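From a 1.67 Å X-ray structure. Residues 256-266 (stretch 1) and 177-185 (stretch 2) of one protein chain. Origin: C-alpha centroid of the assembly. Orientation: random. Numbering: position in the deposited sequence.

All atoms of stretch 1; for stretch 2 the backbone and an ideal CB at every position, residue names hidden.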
# COMPACT_ATOMS: atom_id res chain seq x y z
N ASP A 256 6.66 8.92 1.12
CA ASP A 256 5.88 10.16 1.01
C ASP A 256 4.54 10.03 1.74
O ASP A 256 4.05 11.00 2.33
CB ASP A 256 5.63 10.54 -0.45
CG ASP A 256 6.88 11.15 -1.13
OD1 ASP A 256 7.70 11.78 -0.42
OD2 ASP A 256 7.06 10.98 -2.32
N ALA A 257 3.92 8.86 1.74
CA ALA A 257 2.75 8.69 2.59
C ALA A 257 3.10 8.83 4.06
O ALA A 257 2.30 9.37 4.83
CB ALA A 257 2.10 7.33 2.36
N VAL A 258 4.23 8.27 4.50
CA VAL A 258 4.68 8.47 5.87
C VAL A 258 4.77 9.95 6.18
O VAL A 258 4.23 10.43 7.18
CB VAL A 258 6.00 7.75 6.14
CG1 VAL A 258 6.59 8.19 7.46
CG2 VAL A 258 5.76 6.23 6.15
N GLU A 259 5.44 10.71 5.33
CA GLU A 259 5.51 12.15 5.56
C GLU A 259 4.12 12.78 5.64
O GLU A 259 3.84 13.63 6.50
CB GLU A 259 6.39 12.78 4.45
CG GLU A 259 7.26 13.88 4.88
CD GLU A 259 8.21 14.33 3.77
OE1 GLU A 259 9.17 13.57 3.45
OE2 GLU A 259 7.99 15.45 3.24
N GLN A 260 3.22 12.42 4.71
CA GLN A 260 1.91 13.06 4.65
C GLN A 260 1.11 12.74 5.90
O GLN A 260 0.54 13.63 6.55
CB GLN A 260 1.15 12.60 3.39
CG GLN A 260 -0.18 13.32 3.18
CD GLN A 260 -0.91 12.86 1.96
OE1 GLN A 260 -1.05 11.67 1.69
NE2 GLN A 260 -1.42 13.83 1.20
N VAL A 261 1.04 11.45 6.24
CA VAL A 261 0.31 11.00 7.41
C VAL A 261 0.87 11.63 8.67
O VAL A 261 0.13 12.18 9.50
CB VAL A 261 0.34 9.46 7.51
CG1 VAL A 261 -0.11 8.97 8.92
CG2 VAL A 261 -0.55 8.93 6.45
N CYS A 262 2.20 11.55 8.83
CA CYS A 262 2.88 12.03 10.03
C CYS A 262 2.75 13.54 10.18
O CYS A 262 2.59 14.05 11.31
CB CYS A 262 4.34 11.64 9.97
SG CYS A 262 4.78 10.01 10.53
N THR A 263 2.82 14.27 9.08
CA THR A 263 2.61 15.72 9.17
C THR A 263 1.20 16.04 9.65
O THR A 263 1.02 16.90 10.52
CB THR A 263 2.88 16.37 7.81
OG1 THR A 263 4.27 16.25 7.49
CG2 THR A 263 2.45 17.89 7.84
N TYR A 264 0.19 15.35 9.12
CA TYR A 264 -1.19 15.57 9.55
C TYR A 264 -1.41 15.16 11.01
O TYR A 264 -2.11 15.86 11.75
CB TYR A 264 -2.15 14.80 8.64
CG TYR A 264 -2.51 15.52 7.35
CD1 TYR A 264 -2.94 16.85 7.38
CD2 TYR A 264 -2.47 14.88 6.11
CE1 TYR A 264 -3.29 17.53 6.23
CE2 TYR A 264 -2.82 15.56 4.95
CZ TYR A 264 -3.23 16.88 5.02
OH TYR A 264 -3.57 17.58 3.89
N LEU A 265 -0.91 13.99 11.42
CA LEU A 265 -1.04 13.62 12.83
C LEU A 265 -0.28 14.57 13.73
O LEU A 265 -0.68 14.76 14.88
CB LEU A 265 -0.58 12.18 13.03
CG LEU A 265 -1.69 11.13 13.09
CD1 LEU A 265 -2.98 11.50 12.39
CD2 LEU A 265 -1.19 9.75 12.64
N LYS A 266 0.80 15.19 13.23
CA LYS A 266 1.46 16.25 14.01
C LYS A 266 0.55 17.46 14.19
O LYS A 266 0.39 17.97 15.30
CB LYS A 266 2.75 16.67 13.34
CG LYS A 266 3.59 17.59 14.17
CD LYS A 266 4.79 17.98 13.41
CE LYS A 266 5.73 18.76 14.24
NZ LYS A 266 6.83 19.34 13.41
N UNK A 177 0.47 0.05 9.50
CA UNK A 177 1.81 0.34 9.96
C UNK A 177 2.29 1.75 9.60
O UNK A 177 3.13 2.32 10.28
CB UNK A 177 2.78 -0.70 9.38
N UNK A 178 1.80 2.30 8.49
CA UNK A 178 2.17 3.68 8.16
C UNK A 178 1.73 4.62 9.27
O UNK A 178 2.50 5.49 9.72
CB UNK A 178 1.55 4.11 6.83
N UNK A 179 0.46 4.50 9.69
CA UNK A 179 -0.09 5.34 10.75
C UNK A 179 0.62 5.09 12.07
O UNK A 179 0.94 6.04 12.80
CB UNK A 179 -1.59 5.09 10.91
N UNK A 180 0.94 3.83 12.38
CA UNK A 180 1.51 3.51 13.69
C UNK A 180 2.87 4.14 13.91
O UNK A 180 3.21 4.47 15.05
CB UNK A 180 1.62 1.99 13.86
N UNK A 181 3.68 4.31 12.86
CA UNK A 181 4.96 4.99 13.01
C UNK A 181 4.78 6.36 13.68
O UNK A 181 5.62 6.77 14.49
CB UNK A 181 5.64 5.15 11.65
N UNK A 182 3.70 7.07 13.34
CA UNK A 182 3.44 8.44 13.78
C UNK A 182 2.70 8.48 15.11
O UNK A 182 2.26 9.56 15.52
CB UNK A 182 2.63 9.19 12.72
N UNK A 183 2.54 7.34 15.77
CA UNK A 183 1.72 7.23 16.95
C UNK A 183 0.24 7.03 16.67
O UNK A 183 -0.56 7.02 17.60
CB UNK A 183 1.91 8.48 17.81
N UNK A 184 -0.14 6.85 15.41
CA UNK A 184 -1.55 6.75 15.07
C UNK A 184 -2.15 5.46 15.60
O UNK A 184 -1.55 4.40 15.52
CB UNK A 184 -1.74 6.84 13.55
N UNK A 185 -3.38 5.56 16.11
CA UNK A 185 -4.13 4.43 16.67
C UNK A 185 -5.43 4.32 15.88
O UNK A 185 -6.25 5.24 15.88
CB UNK A 185 -4.40 4.61 18.17

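Position 177 lies on a helical turn whose ideal CB has nothing of stretch 1 within 5.5 Å. Stretch 1 sets no requirement here, and many residues would serve; the deposited one is Glu177.

At position 178 the CA-to-CB bond points toward stretch 1, and the ideal CB stands 4.8 Å from Val258 CG2 and 5.3 Å from Val261 CG2. Two valine methyls offer no polar partner, so a compact aliphatic side chain suits the gap: valine or isoleucine. The residue is Val178, in the t rotamer, and its CG1 reaches Val258 CG2 and Val261 CG2, each at 4.1 Å.

Position 179 points sideways, with the ideal CB 4.6 Å from Val261 CG1 and 5.0 Å from Leu265 CD2. A larger apolar residue, such as leucine, methionine or phenylalanine, could bend back to this aliphatic surface. Phe179 does so: its end comes nearer, and CD1 lies 3.6 Å from Val261 CG1, which meets the ring obliquely.

Position 180 points away from stretch 1 and would accept small or polar residues alike; it is Ser180.

Position 181 faces stretch 1 again, its ideal CB 5.1 Å from Cys262 SG and 5.3 Å from Val258 CG1. These distances leave room for a branched or flexible apolar chain such as leucine, isoleucine or methionine. Leu181 fills it, placing CD1 4.2 Å from Val258 CG1 and CD2 3.8 Å from Cys262 SG.

Position 182 is the most telling. Its CB points toward stretch 1 and sits only 3.2 Å from Cys262 SG, too tight for an ordinary nonbonded contact but natural for a carbon two bonds from that sulfur, with a bridging sulfur between them. Cysteine is therefore strongly indicated. Cys182 SG bonds Cys262 SG at 2.0 Å, with chi3 of -92°, close to the right angle that disulfides favour. The bridge ties together two segments far apart in sequence, and Leu265 CD2 packs 3.8 Å from Cys182 CB.

Position 183 has phi/psi of 83/6, where a CB would be jammed against the preceding carbonyl oxygen. Glycine is called for by the backbone alone, and Gly183 is found.

At position 184 the angles, -69/140, are ordinary, but an ideal CB would lie 3.1 Å from Leu265 CD2 and 2.9 Å from Phe179 O. Glycine again fits best: Gly184 lets Leu265 CD2 approach its CA to 3.9 Å, while its N donates a 2.9 Å hydrogen bond to Phe179 O.

Position 185, in a strand, points away and is unconstrained by stretch 1; it is Val185.

Stretch 2 (177-185) EVFSLCGGV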
# COMPACT_ATOMS: atom_id res chain seq x y z
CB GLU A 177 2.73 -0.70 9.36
CG GLU A 177 3.98 -0.91 10.06
CD GLU A 177 3.84 -1.98 11.07
OE1 GLU A 177 2.81 -1.97 11.77
OE2 GLU A 177 4.74 -2.84 11.13
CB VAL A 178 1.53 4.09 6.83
CG1 VAL A 178 1.76 5.55 6.58
CG2 VAL A 178 2.10 3.21 5.69
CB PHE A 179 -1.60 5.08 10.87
CG PHE A 179 -2.37 5.41 9.64
CD1 PHE A 179 -2.82 6.72 9.42
CD2 PHE A 179 -2.62 4.45 8.67
CE1 PHE A 179 -3.52 7.05 8.27
CE2 PHE A 179 -3.33 4.78 7.53
CZ PHE A 179 -3.77 6.11 7.32
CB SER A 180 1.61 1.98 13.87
OG SER A 180 0.35 1.39 13.70
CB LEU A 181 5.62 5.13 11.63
CG LEU A 181 7.04 5.69 11.54
CD1 LEU A 181 7.72 5.22 10.27
CD2 LEU A 181 7.07 7.22 11.62
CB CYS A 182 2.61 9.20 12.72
SG CYS A 182 3.06 8.98 10.92
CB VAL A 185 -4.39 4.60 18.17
CG1 VAL A 185 -5.27 3.45 18.72
CG2 VAL A 185 -3.07 4.66 18.91
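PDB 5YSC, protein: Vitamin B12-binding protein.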